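Local structure of neuraminidase (Influenza A virus, 4K3Y) at residues T41-V46 with T144-C149; F194-C199 with T209-W214; W214-R219 with F232-L237. The protein is a neuraminidase-like surface protein of a bat influenza A virus, folded as a six-bladed beta propeller, that probably lacks the sialidase activity of classical neuraminidases. All coordinates share one frame; numbering follows the deposited sequence.

Contact 1. Residues T41-V46 with T144-C149; sequences TRQNFV and TQASSC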
loop_
_atom_site.group_PDB
_atom_site.type_symbol
_atom_site.label_atom_id
_atom_site.label_comp_id
_atom_site.label_asym_id
_atom_site.label_seq_id
_atom_site.Cartn_x
_atom_site.Cartn_y
_atom_site.Cartn_z
ATOM N N THR C 41 -8.312 13.960 13.541
ATOM C CA THR C 41 -7.331 13.491 14.506
ATOM C C THR C 41 -7.318 14.335 15.775
ATOM O O THR C 41 -7.666 15.519 15.752
ATOM C CB THR C 41 -5.928 13.561 13.915
ATOM O OG1 THR C 41 -5.572 14.935 13.701
ATOM C CG2 THR C 41 -5.900 12.835 12.601
ATOM N N ARG C 42 -6.907 13.708 16.874
ATOM C CA ARG C 42 -6.621 14.402 18.122
ATOM C C ARG C 42 -5.538 13.649 18.914
ATOM O O ARG C 42 -5.257 12.478 18.637
ATOM C CB ARG C 42 -7.900 14.611 18.954
ATOM C CG ARG C 42 -8.523 13.353 19.553
ATOM C CD ARG C 42 -9.622 13.730 20.556
ATOM N NE ARG C 42 -9.754 12.759 21.642
ATOM C CZ ARG C 42 -8.999 12.752 22.739
ATOM N NH1 ARG C 42 -8.048 13.660 22.905
ATOM N NH2 ARG C 42 -9.195 11.831 23.670
ATOM N N GLN C 43 -4.937 14.327 19.890
ATOM C CA GLN C 43 -3.818 13.775 20.649
ATOM C C GLN C 43 -2.708 13.290 19.696
ATOM O O GLN C 43 -2.170 12.190 19.841
ATOM C CB GLN C 43 -4.281 12.656 21.606
ATOM C CG GLN C 43 -3.453 12.524 22.908
ATOM C CD GLN C 43 -2.684 11.192 23.024
ATOM O OE1 GLN C 43 -2.909 10.413 23.950
ATOM N NE2 GLN C 43 -1.763 10.947 22.096
ATOM N N ASN C 44 -2.355 14.121 18.721
ATOM C CA ASN C 44 -1.251 13.782 17.841
ATOM C C ASN C 44 0.091 13.817 18.566
ATOM O O ASN C 44 0.281 14.553 19.535
ATOM C CB ASN C 44 -1.231 14.700 16.618
ATOM C CG ASN C 44 -2.513 14.628 15.823
ATOM O OD1 ASN C 44 -2.614 13.870 14.865
ATOM N ND2 ASN C 44 -3.506 15.411 16.224
ATOM N N PHE C 45 1.006 12.980 18.101
ATOM C CA PHE C 45 2.399 13.046 18.508
ATOM C C PHE C 45 3.212 12.208 17.520
ATOM O O PHE C 45 2.665 11.420 16.738
ATOM C CB PHE C 45 2.604 12.555 19.955
ATOM C CG PHE C 45 2.411 11.079 20.124
ATOM C CD1 PHE C 45 1.144 10.551 20.353
ATOM C CD2 PHE C 45 3.498 10.205 20.037
ATOM C CE1 PHE C 45 0.962 9.167 20.505
ATOM C CE2 PHE C 45 3.325 8.829 20.181
ATOM C CZ PHE C 45 2.053 8.309 20.424
ATOM N N VAL C 46 4.522 12.379 17.564
ATOM C CA VAL C 46 5.376 11.704 16.622
ATOM C C VAL C 46 6.308 10.758 17.354
ATOM O O VAL C 46 6.882 11.105 18.403
ATOM C CB VAL C 46 6.181 12.713 15.815
ATOM C CG1 VAL C 46 7.156 12.008 14.870
ATOM C CG2 VAL C 46 5.227 13.604 15.040
ATOM N N THR C 144 -1.382 8.058 29.958
ATOM C CA THR C 144 -0.081 7.998 29.267
ATOM C C THR C 144 0.523 9.389 29.057
ATOM O O THR C 144 -0.125 10.406 29.322
ATOM C CB THR C 144 -0.190 7.316 27.905
ATOM O OG1 THR C 144 -0.710 8.244 26.940
ATOM C CG2 THR C 144 -1.097 6.092 27.998
ATOM N N GLN C 145 1.751 9.440 28.555
ATOM C CA GLN C 145 2.428 10.723 28.418
ATOM C C GLN C 145 2.027 11.454 27.141
ATOM O O GLN C 145 2.470 12.592 26.909
ATOM C CB GLN C 145 3.937 10.547 28.477
ATOM C CG GLN C 145 4.428 9.337 27.720
ATOM C CD GLN C 145 5.927 9.134 27.856
ATOM O OE1 GLN C 145 6.424 8.002 27.816
ATOM N NE2 GLN C 145 6.658 10.233 27.994
ATOM N N ALA C 146 1.179 10.805 26.337
ATOM C CA ALA C 146 0.606 11.423 25.137
ATOM C C ALA C 146 1.714 11.986 24.264
ATOM O O ALA C 146 1.654 13.131 23.787
ATOM C CB ALA C 146 -0.391 12.529 25.502
ATOM N N SER C 147 2.703 11.133 24.047
ATOM C CA SER C 147 3.965 11.504 23.468
ATOM C C SER C 147 4.741 10.219 23.227
ATOM O O SER C 147 4.332 9.138 23.651
ATOM C CB SER C 147 4.739 12.385 24.443
ATOM O OG SER C 147 6.016 12.703 23.906
ATOM N N SER C 148 5.869 10.335 22.546
ATOM C CA SER C 148 6.713 9.185 22.315
ATOM C C SER C 148 7.297 8.670 23.626
ATOM O O SER C 148 7.709 9.481 24.483
ATOM C CB SER C 148 7.843 9.554 21.360
ATOM O OG SER C 148 8.637 8.418 21.062
ATOM N N CYS C 149 7.306 7.344 23.808
ATOM C CA CYS C 149 8.151 6.742 24.846
ATOM C C CYS C 149 9.589 6.683 24.321
ATOM O O CYS C 149 9.855 6.942 23.132
ATOM C CB CYS C 149 7.714 5.301 25.190
ATOM S SG CYS C 149 6.145 4.703 24.555
HETATM O O HOH W 1 6.484 12.691 20.770
#
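Phe-45 lays its ring against the backbone of Ser-147 and Ser-148. Its CB is 3.9 Å from Ser-147 CA, and CG, held between the backbone N and the carbonyl carbon (chi1 70°), stays beside that same CA. Further out the two flanks of the ring diverge: CD1 runs past Ser-147 N, whereas CD2 comes to 3.4 Å from Ser-147 C and also meets Ser-148 N. CE2 follows the peptide to Ser-147 O at 3.6 Å, and CZ, the tip, is still close to that oxygen, which lies over one face of the ring and accepts a bond from Ser-103 OG.

These residues meet deep inside the six-bladed propeller. Strand 40-48 is an edge strand of one four-stranded antiparallel blade, and 144-149 belongs to the loop that crosses from the last strand of a second blade, 129-134, to the first strand of a third, 150-152. At the corner of the chain, Gln-43 bends at chi2 and sets its carboxamide alongside Ala-146, CD lying 3.6 Å from Ala-146 CB; its OE1 accepts from Ala-102 N. Thr-144 starts an ST turn, its OG1 accepting from Ala-146 N over 3.2 Å and having its stronger polar partner in Ser-101.

Polar linkage across the contact runs through one water, which donates to Val-46 O (2.9 Å) and accepts from Ser-148 N (3.0 Å). Beside it, Ser-148 CB packs on Val-46 O, while Ser-148 OG is bonded to Cys-149 O and to Ser-47 OG.

Contact 2. Residues F194-C199 with T209-W214; sequences FEFPTC and TGTNLW. With CA (calcium ion), chain M.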
loop_
_atom_site.group_PDB
_atom_site.type_symbol
_atom_site.label_atom_id
_atom_site.label_comp_id
_atom_site.label_asym_id
_atom_site.label_seq_id
_atom_site.Cartn_x
_atom_site.Cartn_y
_atom_site.Cartn_z
ATOM N N PHE C 194 2.910 16.313 37.524
ATOM C CA PHE C 194 3.811 15.974 36.419
ATOM C C PHE C 194 3.119 15.213 35.275
ATOM O O PHE C 194 3.348 14.005 35.089
ATOM C CB PHE C 194 4.986 15.146 36.960
ATOM C CG PHE C 194 6.179 15.108 36.043
ATOM C CD1 PHE C 194 6.953 16.248 35.851
ATOM C CD2 PHE C 194 6.543 13.931 35.381
ATOM C CE1 PHE C 194 8.072 16.230 35.007
ATOM C CE2 PHE C 194 7.658 13.906 34.543
ATOM C CZ PHE C 194 8.423 15.062 34.355
ATOM N N GLU C 195 2.285 15.909 34.505
ATOM C CA GLU C 195 1.510 15.251 33.433
ATOM C C GLU C 195 2.157 15.362 32.056
ATOM O O GLU C 195 2.911 16.297 31.797
ATOM C CB GLU C 195 0.083 15.816 33.358
ATOM C CG GLU C 195 -0.712 15.710 34.655
ATOM C CD GLU C 195 -1.300 14.328 34.897
ATOM O OE1 GLU C 195 -1.539 13.573 33.924
ATOM O OE2 GLU C 195 -1.536 14.004 36.077
ATOM N N PHE C 196 1.855 14.398 31.185
ATOM C CA PHE C 196 2.301 14.426 29.778
ATOM C C PHE C 196 3.778 14.715 29.528
ATOM O O PHE C 196 4.085 15.579 28.703
ATOM C CB PHE C 196 1.506 15.488 29.003
ATOM C CG PHE C 196 0.065 15.518 29.351
ATOM C CD1 PHE C 196 -0.733 14.400 29.121
ATOM C CD2 PHE C 196 -0.500 16.646 29.922
ATOM C CE1 PHE C 196 -2.079 14.406 29.449
ATOM C CE2 PHE C 196 -1.855 16.665 30.250
ATOM C CZ PHE C 196 -2.642 15.534 30.011
ATOM N N PRO C 197 4.697 14.011 30.214
ATOM C CA PRO C 197 6.095 14.340 29.888
ATOM C C PRO C 197 6.460 14.028 28.426
ATOM O O PRO C 197 6.019 13.010 27.877
ATOM C CB PRO C 197 6.903 13.446 30.838
ATOM C CG PRO C 197 5.954 12.345 31.253
ATOM C CD PRO C 197 4.585 12.957 31.241
ATOM N N THR C 198 7.216 14.928 27.798
ATOM C CA THR C 198 7.823 14.660 26.498
ATOM C C THR C 198 9.307 14.556 26.738
ATOM O O THR C 198 9.890 15.320 27.520
ATOM C CB THR C 198 7.549 15.760 25.448
ATOM O OG1 THR C 198 7.529 17.047 26.084
ATOM C CG2 THR C 198 6.232 15.534 24.806
ATOM N N CYS C 199 9.928 13.608 26.064
ATOM C CA CYS C 199 11.261 13.222 26.468
ATOM C C CYS C 199 12.242 13.164 25.309
ATOM O O CYS C 199 11.846 13.070 24.148
ATOM C CB CYS C 199 11.200 11.877 27.204
ATOM S SG CYS C 199 9.916 11.782 28.495
ATOM N N THR C 209 10.162 16.773 29.993
ATOM C CA THR C 209 9.529 18.011 30.441
ATOM C C THR C 209 8.075 17.721 30.702
ATOM O O THR C 209 7.360 17.287 29.807
ATOM C CB THR C 209 9.597 19.101 29.390
ATOM O OG1 THR C 209 10.969 19.401 29.104
ATOM C CG2 THR C 209 8.909 20.347 29.903
ATOM N N GLY C 210 7.632 17.939 31.932
ATOM C CA GLY C 210 6.245 17.684 32.270
ATOM C C GLY C 210 5.400 18.947 32.266
ATOM O O GLY C 210 5.898 20.047 31.988
ATOM N N THR C 211 4.116 18.775 32.576
ATOM C CA THR C 211 3.167 19.876 32.698
ATOM C C THR C 211 2.553 19.873 34.106
ATOM O O THR C 211 1.979 18.860 34.536
ATOM C CB THR C 211 2.038 19.768 31.629
ATOM O OG1 THR C 211 2.618 19.735 30.318
ATOM C CG2 THR C 211 1.072 20.951 31.723
ATOM N N ASN C 212 2.684 20.986 34.828
ATOM C CA ASN C 212 2.039 21.081 36.136
ATOM C C ASN C 212 0.695 21.811 36.052
ATOM O O ASN C 212 0.652 23.061 35.941
ATOM C CB ASN C 212 2.940 21.801 37.136
ATOM C CG ASN C 212 2.520 21.575 38.572
ATOM O OD1 ASN C 212 1.333 21.469 38.889
ATOM N ND2 ASN C 212 3.504 21.509 39.458
ATOM N N LEU C 213 -0.390 21.035 36.127
ATOM C CA LEU C 213 -1.741 21.597 36.086
ATOM C C LEU C 213 -2.283 22.063 37.449
ATOM O O LEU C 213 -3.452 22.454 37.586
ATOM C CB LEU C 213 -2.738 20.665 35.369
ATOM C CG LEU C 213 -2.427 20.462 33.881
ATOM C CD1 LEU C 213 -1.495 19.267 33.682
ATOM C CD2 LEU C 213 -3.699 20.309 33.071
ATOM N N TRP C 214 -1.411 22.048 38.445
ATOM C CA TRP C 214 -1.805 22.336 39.812
ATOM C C TRP C 214 -1.330 23.699 40.308
ATOM O O TRP C 214 -2.151 24.586 40.550
ATOM C CB TRP C 214 -1.284 21.227 40.732
ATOM C CG TRP C 214 -1.516 21.444 42.196
ATOM C CD1 TRP C 214 -2.417 22.292 42.782
ATOM C CD2 TRP C 214 -0.830 20.783 43.265
ATOM N NE1 TRP C 214 -2.328 22.198 44.152
ATOM C CE2 TRP C 214 -1.361 21.282 44.477
ATOM C CE3 TRP C 214 0.183 19.817 43.315
ATOM C CZ2 TRP C 214 -0.914 20.847 45.725
ATOM C CZ3 TRP C 214 0.628 19.387 44.555
ATOM C CH2 TRP C 214 0.079 19.905 45.744
HETATM CA CA CA M . 0.242 25.644 34.810
#
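Phe-194 carries CG anti to its backbone N (chi1 -162°), a torsion that folds its ring back over Gly-210, while Phe-196, with positive backbone angles (phi 49°, psi 50°), turns the chain at the corner between Glu-195 and strand 197-202. The two segments form the open end of the beta hairpin 197-202/205-211, the first two strands of one blade of the propeller. Antiparallel hydrogen-bonded pairs frame it: Glu-195 with Thr-211, where Glu-195 N reaches Thr-211 O at 3.0 Å, and Thr-198 with Thr-209, where Thr-209 N reaches Thr-198 O at 2.9 Å. Three steps on one segment are matched by two on the other, so a beta bulge lies between the pairs. Within it, Pro-197 CA makes a CA-H...O contact of 3.2 Å with Thr-209 O, which also accepts from Thr-198 N.

Gly-210 has no side chain, and one face of the Phe-194 ring covers Gly-210 CA in a CH-pi contact, the ring centroid 4.1 Å away. The remaining aromatic contact is made by Phe-196, whose ring has Thr-211 CB at its edge and Glu-195 CB over one face. Leu-213 crosses Glu-195 at about a right angle, its CD1 3.8 Å from Glu-195 CG and also touching Phe-196 CE2. The Glu-195 carboxylate bends away to form a salt bridge with Arg-143, and Thr-211 OG1 is bonded to Arg-219 NH1 and Ile-264 O.

Past the strand, Asn-212 opens an Asx turn, its OD1 accepting from Trp-214 N in the plane of the amide at 2.8 Å, and its backbone O binds the calcium ion at 2.9 Å.

Contact 3. Residues W214-R219 with F232-L237; sequences WNDAKR and FKEPCL. With CA (calcium ion), chain M.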
loop_
_atom_site.group_PDB
_atom_site.type_symbol
_atom_site.label_atom_id
_atom_site.label_comp_id
_atom_site.label_asym_id
_atom_site.label_seq_id
_atom_site.Cartn_x
_atom_site.Cartn_y
_atom_site.Cartn_z
ATOM N N TRP C 214 -1.411 22.048 38.445
ATOM C CA TRP C 214 -1.805 22.336 39.812
ATOM C C TRP C 214 -1.330 23.699 40.308
ATOM O O TRP C 214 -2.151 24.586 40.550
ATOM C CB TRP C 214 -1.284 21.227 40.732
ATOM C CG TRP C 214 -1.516 21.444 42.196
ATOM C CD1 TRP C 214 -2.417 22.292 42.782
ATOM C CD2 TRP C 214 -0.830 20.783 43.265
ATOM N NE1 TRP C 214 -2.328 22.198 44.152
ATOM C CE2 TRP C 214 -1.361 21.282 44.477
ATOM C CE3 TRP C 214 0.183 19.817 43.315
ATOM C CZ2 TRP C 214 -0.914 20.847 45.725
ATOM C CZ3 TRP C 214 0.628 19.387 44.555
ATOM C CH2 TRP C 214 0.079 19.905 45.744
ATOM N N ASN C 215 -0.012 23.859 40.445
ATOM C CA ASN C 215 0.570 24.968 41.202
ATOM C C ASN C 215 1.861 25.554 40.613
ATOM O O ASN C 215 2.678 26.104 41.352
ATOM C CB ASN C 215 0.887 24.471 42.612
ATOM C CG ASN C 215 1.747 23.223 42.598
ATOM O OD1 ASN C 215 2.094 22.707 41.538
ATOM N ND2 ASN C 215 2.108 22.742 43.771
ATOM N N ASP C 216 2.062 25.427 39.306
ATOM C CA ASP C 216 3.276 25.948 38.666
ATOM C C ASP C 216 3.040 26.361 37.225
ATOM O O ASP C 216 2.599 25.548 36.431
ATOM C CB ASP C 216 4.395 24.896 38.674
ATOM C CG ASP C 216 5.753 25.489 38.313
ATOM O OD1 ASP C 216 5.845 26.739 38.185
ATOM O OD2 ASP C 216 6.730 24.714 38.185
ATOM N N ALA C 217 3.377 27.607 36.894
ATOM C CA ALA C 217 3.298 28.125 35.521
ATOM C C ALA C 217 4.600 27.935 34.747
ATOM O O ALA C 217 4.658 28.221 33.544
ATOM C CB ALA C 217 2.929 29.593 35.520
ATOM N N LYS C 218 5.650 27.510 35.447
ATOM C CA LYS C 218 6.837 26.956 34.795
ATOM C C LYS C 218 6.598 25.468 34.566
ATOM O O LYS C 218 5.553 24.933 34.947
ATOM C CB LYS C 218 8.080 27.123 35.666
ATOM C CG LYS C 218 8.548 28.544 35.914
ATOM C CD LYS C 218 9.773 28.479 36.816
ATOM C CE LYS C 218 10.121 29.788 37.489
ATOM N NZ LYS C 218 11.283 29.592 38.408
ATOM N N ARG C 219 7.555 24.787 33.953
ATOM C CA ARG C 219 7.369 23.359 33.696
ATOM C C ARG C 219 8.313 22.498 34.534
ATOM O O ARG C 219 9.493 22.816 34.660
ATOM C CB ARG C 219 7.511 23.050 32.197
ATOM C CG ARG C 219 6.513 23.799 31.299
ATOM C CD ARG C 219 6.677 23.417 29.834
ATOM N NE ARG C 219 5.547 23.850 29.012
ATOM C CZ ARG C 219 4.353 23.261 29.005
ATOM N NH1 ARG C 219 4.116 22.205 29.772
ATOM N NH2 ARG C 219 3.386 23.730 28.229
ATOM N N PHE C 232 14.347 15.157 39.866
ATOM C CA PHE C 232 13.433 16.145 39.318
ATOM C C PHE C 232 14.091 17.519 39.444
ATOM O O PHE C 232 14.663 17.841 40.488
ATOM C CB PHE C 232 12.110 16.157 40.094
ATOM C CG PHE C 232 11.130 15.084 39.682
ATOM C CD1 PHE C 232 10.333 15.242 38.553
ATOM C CD2 PHE C 232 10.974 13.932 40.446
ATOM C CE1 PHE C 232 9.412 14.262 38.178
ATOM C CE2 PHE C 232 10.052 12.949 40.076
ATOM C CZ PHE C 232 9.273 13.120 38.939
ATOM N N LYS C 233 14.017 18.334 38.396
ATOM C CA LYS C 233 14.553 19.687 38.493
ATOM C C LYS C 233 13.487 20.749 38.246
ATOM O O LYS C 233 12.410 20.460 37.734
ATOM C CB LYS C 233 15.737 19.872 37.549
ATOM C CG LYS C 233 16.725 18.723 37.599
ATOM C CD LYS C 233 18.119 19.173 37.208
ATOM C CE LYS C 233 19.112 18.029 37.305
ATOM N NZ LYS C 233 20.463 18.456 36.845
ATOM N N GLU C 234 13.783 21.980 38.637
ATOM C CA GLU C 234 12.880 23.089 38.364
ATOM C C GLU C 234 13.645 24.218 37.702
ATOM O O GLU C 234 14.618 24.721 38.259
ATOM C CB GLU C 234 12.226 23.598 39.639
ATOM C CG GLU C 234 11.410 24.858 39.421
ATOM C CD GLU C 234 9.994 24.565 38.932
ATOM O OE1 GLU C 234 9.600 23.377 38.912
ATOM O OE2 GLU C 234 9.273 25.523 38.578
ATOM N N PRO C 235 13.205 24.621 36.506
ATOM C CA PRO C 235 13.884 25.675 35.748
ATOM C C PRO C 235 13.942 26.985 36.525
ATOM O O PRO C 235 12.962 27.410 37.152
ATOM C CB PRO C 235 13.026 25.818 34.481
ATOM C CG PRO C 235 11.699 25.231 34.835
ATOM C CD PRO C 235 11.988 24.144 35.830
ATOM N N CYS C 236 15.115 27.603 36.485
ATOM C CA CYS C 236 15.374 28.823 37.226
ATOM C C CYS C 236 15.149 30.037 36.322
ATOM O O CYS C 236 15.666 31.126 36.574
ATOM C CB CYS C 236 16.804 28.791 37.785
ATOM S SG CYS C 236 17.129 27.406 38.925
ATOM N N LEU C 237 14.351 29.844 35.276
ATOM C CA LEU C 237 14.148 30.884 34.271
ATOM C C LEU C 237 12.754 31.521 34.293
ATOM O O LEU C 237 11.726 30.838 34.228
ATOM C CB LEU C 237 14.461 30.331 32.878
ATOM C CG LEU C 237 15.847 30.642 32.303
ATOM C CD1 LEU C 237 16.908 30.667 33.383
ATOM C CD2 LEU C 237 16.211 29.621 31.248
HETATM CA CA CA M . 0.242 25.644 34.810
#
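The loop from Asp-216 to Arg-219 passes Glu-234 and Pro-235 without strand pairing, the nearest CA atoms, those of Arg-219 and Pro-235, lying 7.2 Å apart. Lys-218 spans the gap with a chain extended beyond CG. Its CB and CD rest against Glu-234 OE2, CE approaches Leu-237 O, and NZ donates to Pro-235 O at 3.0 Å, in the plane of that carbonyl; Asp-254 O is a second acceptor. Glu-234 crosses this chain at about a right angle, bent at chi2 (84°), and meets Asp-216 tip to tip. The two carboxylate planes are 32° apart and Asp-216 OD2 lies 2.7 Å from Glu-234 OE2. Lys-218 NZ is 4.5 Å from Glu-234 OE2, too far for a salt bridge, but its positive charge may offset some of the negative charge gathered there.

Within the propeller, the loop joins strands 205-211 and 221-224 of one blade, and Glu-234 follows directly on that blade's outermost strand, 230-233. An Asx turn shapes the loop: Asp-216 OD1 accepts from Lys-218 N at 2.9 Å, met from well above the carboxylate plane, and from Thr-256 N as well. That turn sits at the calcium site, where Asp-216 O binds the ion at 2.9 Å and Asn-212 and Gly-262 give the other protein ligands, both through backbone O. Pro-235 sets CD and CG of its ring beside Arg-219 O, CD at 3.1 Å.

The three contacts follow one another along the chain, and their centres trace a path outward from the middle of the propeller, at 6, 9 and 17 Å from the centre of the chain. Contacts 1 and 2 lie 13 Å apart and touch: Gln-145 of the inter-blade loop probably donates from NE2 to Pro-197 O, linking the loop to the first strand, 197-202, of the blade that comes after the one it leads into. Contacts 2 and 3 are 10 Å apart, share Trp-214 and the same four-stranded sheet, and both supply calcium ligands, so the ion gathers the loop after strand 205-211 and, through Gly-262, a later loop of the chain. Contacts 1 and 3, 22 Å apart, do not meet.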